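Local atomic coordinates of enzyme subtilase SubTY from Bacillus sp. TY145 (Bacillus sp., PDB entry 5FFN), a protein that probably cleaves peptide bonds in proteins as a calcium-binding serine endopeptidase of the subtilisin-like subtilase family. Residues K99-K104 / R122-E127. Sequence-based numbering, arbitrary orientation.
Sequences KLWAYK and RHVADE
W101 and Y103, two residues apart on strand 99-104, turn the same way and bring their rings to segment 122-127 of helix 114-131, W101 to V124 and E127, Y103 to H123, V124 and E127. The outer end of the W101 six-membered ring does the touching: CZ3 lies 3.5 Å from CB of E127, which approaches at a slant, while O of V124 sits near the ring plane at the edge, 3.8 Å from CZ3. One methyl of V124 also reaches this corner, its CG1 4.1 Å from CZ3 of W101. Strand and helix run roughly antiparallel, their axes at 149° and 11.2 Å apart, as in the beta-alpha-beta crossover of the subtilase fold: strand 99-104 leads into helix 114-131, which returns along the parallel part of the sheet to strand 134-142, with strand 29-35 between the two strands. Further along, Y103 has CG anti to its carbonyl carbon (chi1 -77°), which sends the phenol across V124; CE2 of Y103 meets CG2 of V124 tightly, at 3.3 Å. The H123 ring lies obliquely to the phenol, planes at 47°, and its CD2 edge comes within 3.2 Å of the Y103 OH. That hydroxyl also touches CG of E127, at 3.6 Å, and is hydrogen-bonded to Q51. An alanine in place of Y103 would probably open a gap beside CG2 of V124 and leave OE1 of Q51 without its hydroxyl partner. The E127 chain is bent at chi2; OE1 of E127 accepts a hydrogen bond from NE2 of Q51, and OE2 of E127 forms a salt bridge with R130.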
loop_
_atom_site.group_PDB
_atom_site.type_symbol
_atom_site.label_atom_id
_atom_site.label_comp_id
_atom_site.label_asym_id
_atom_site.label_seq_id
_atom_site.Cartn_x
_atom_site.Cartn_y
_atom_site.Cartn_z
ATOM N N LYS A 99 -16.485 5.753 2.379
ATOM C CA LYS A 99 -16.316 6.884 1.474
ATOM C C LYS A 99 -14.823 7.163 1.249
ATOM O O LYS A 99 -13.996 6.836 2.072
ATOM C CB LYS A 99 -17.019 8.103 2.005
ATOM C CG LYS A 99 -18.551 7.984 1.935
ATOM C CD LYS A 99 -19.118 7.850 0.534
ATOM C CE LYS A 99 -20.672 7.694 0.654
ATOM N NZ LYS A 99 -21.329 7.681 -0.688
ATOM N N LEU A 100 -14.554 7.818 0.129
ATOM C CA LEU A 100 -13.200 8.007 -0.379
ATOM C C LEU A 100 -12.784 9.466 -0.259
ATOM O O LEU A 100 -13.529 10.389 -0.615
ATOM C CB LEU A 100 -13.097 7.464 -1.805
ATOM C CG LEU A 100 -11.853 7.804 -2.620
ATOM C CD1 LEU A 100 -10.611 7.073 -2.064
ATOM C CD2 LEU A 100 -12.002 7.447 -4.056
ATOM N N TRP A 101 -11.587 9.686 0.284
ATOM C CA TRP A 101 -10.920 10.970 0.129
ATOM C C TRP A 101 -9.733 10.707 -0.825
ATOM O O TRP A 101 -8.720 10.080 -0.444
ATOM C CB TRP A 101 -10.468 11.567 1.442
ATOM C CG TRP A 101 -11.530 11.992 2.489
ATOM C CD1 TRP A 101 -12.887 11.898 2.373
ATOM C CD2 TRP A 101 -11.280 12.619 3.742
ATOM N NE1 TRP A 101 -13.500 12.425 3.480
ATOM C CE2 TRP A 101 -12.542 12.884 4.340
ATOM C CE3 TRP A 101 -10.109 13.000 4.438
ATOM C CZ2 TRP A 101 -12.665 13.456 5.585
ATOM C CZ3 TRP A 101 -10.244 13.586 5.675
ATOM C CH2 TRP A 101 -11.531 13.834 6.234
ATOM N N ALA A 102 -9.849 11.190 -2.059
ATOM C CA ALA A 102 -8.860 10.904 -3.096
ATOM C C ALA A 102 -7.859 12.052 -3.118
ATOM O O ALA A 102 -8.170 13.126 -3.608
ATOM C CB ALA A 102 -9.512 10.709 -4.452
ATOM N N TYR A 103 -6.671 11.831 -2.536
ATOM C CA TYR A 103 -5.644 12.878 -2.445
ATOM C C TYR A 103 -4.490 12.520 -3.355
ATOM O O TYR A 103 -3.826 11.506 -3.156
ATOM C CB TYR A 103 -5.137 13.017 -1.028
ATOM C CG TYR A 103 -6.017 13.748 -0.048
ATOM C CD1 TYR A 103 -7.389 13.971 -0.268
ATOM C CD2 TYR A 103 -5.479 14.186 1.163
ATOM C CE1 TYR A 103 -8.173 14.624 0.687
ATOM C CE2 TYR A 103 -6.249 14.854 2.099
ATOM C CZ TYR A 103 -7.624 15.058 1.848
ATOM O OH TYR A 103 -8.357 15.714 2.832
ATOM N N LYS A 104 -4.264 13.332 -4.382
ATOM C CA LYS A 104 -3.175 13.053 -5.341
ATOM C C LYS A 104 -1.875 13.649 -4.808
ATOM O O LYS A 104 -1.770 14.866 -4.620
ATOM C CB LYS A 104 -3.483 13.603 -6.740
ATOM C CG LYS A 104 -2.407 13.332 -7.743
ATOM C CD LYS A 104 -2.790 13.776 -9.150
ATOM C CE LYS A 104 -1.822 13.297 -10.192
ATOM N NZ LYS A 104 -2.226 13.769 -11.571
ATOM N N ARG A 122 -0.851 15.642 6.791
ATOM C CA ARG A 122 -1.275 16.673 7.733
ATOM C C ARG A 122 -2.662 17.219 7.420
ATOM O O ARG A 122 -3.455 17.422 8.344
ATOM C CB ARG A 122 -0.262 17.803 7.778
ATOM C CG ARG A 122 1.049 17.339 8.329
ATOM C CD ARG A 122 2.088 18.437 8.355
ATOM N NE ARG A 122 3.176 18.074 9.248
ATOM C CZ ARG A 122 3.207 18.313 10.561
ATOM N NH1 ARG A 122 2.240 18.960 11.161
ATOM N NH2 ARG A 122 4.255 17.919 11.257
ATOM N N HIS A 123 -2.945 17.398 6.133
ATOM C CA HIS A 123 -4.244 17.879 5.693
ATOM C C HIS A 123 -5.365 16.870 6.033
ATOM O O HIS A 123 -6.396 17.248 6.550
ATOM C CB HIS A 123 -4.201 18.235 4.219
ATOM C CG HIS A 123 -5.463 18.864 3.716
ATOM N ND1 HIS A 123 -5.778 20.187 3.937
ATOM C CD2 HIS A 123 -6.500 18.342 3.025
ATOM C CE1 HIS A 123 -6.968 20.449 3.416
ATOM N NE2 HIS A 123 -7.427 19.352 2.846
ATOM N N VAL A 124 -5.135 15.583 5.797
ATOM C CA VAL A 124 -6.086 14.561 6.239
ATOM C C VAL A 124 -6.422 14.741 7.725
ATOM O O VAL A 124 -7.595 14.752 8.092
ATOM C CB VAL A 124 -5.564 13.105 6.001
ATOM C CG1 VAL A 124 -6.524 12.060 6.634
ATOM C CG2 VAL A 124 -5.365 12.815 4.535
ATOM N N ALA A 125 -5.393 14.848 8.559
ATOM C CA ALA A 125 -5.538 14.970 10.017
ATOM C C ALA A 125 -6.354 16.211 10.384
ATOM O O ALA A 125 -7.280 16.137 11.199
ATOM C CB ALA A 125 -4.193 15.005 10.684
ATOM N N ASP A 126 -6.061 17.317 9.695
ATOM C CA ASP A 126 -6.784 18.571 9.924
ATOM C C ASP A 126 -8.242 18.443 9.509
ATOM O O ASP A 126 -9.129 18.873 10.245
ATOM C CB ASP A 126 -6.094 19.713 9.201
ATOM C CG ASP A 126 -4.793 20.133 9.871
ATOM O OD1 ASP A 126 -4.541 19.805 11.034
ATOM O OD2 ASP A 126 -3.993 20.825 9.230
ATOM N N GLU A 127 -8.487 17.809 8.369
ATOM C CA GLU A 127 -9.847 17.566 7.887
ATOM C C GLU A 127 -10.598 16.649 8.844
ATOM O O GLU A 127 -11.788 16.870 9.125
ATOM C CB GLU A 127 -9.847 16.968 6.486
ATOM C CG GLU A 127 -9.416 17.945 5.409
ATOM C CD GLU A 127 -10.460 19.018 5.157
ATOM O OE1 GLU A 127 -11.581 18.698 4.749
ATOM O OE2 GLU A 127 -10.138 20.177 5.419
#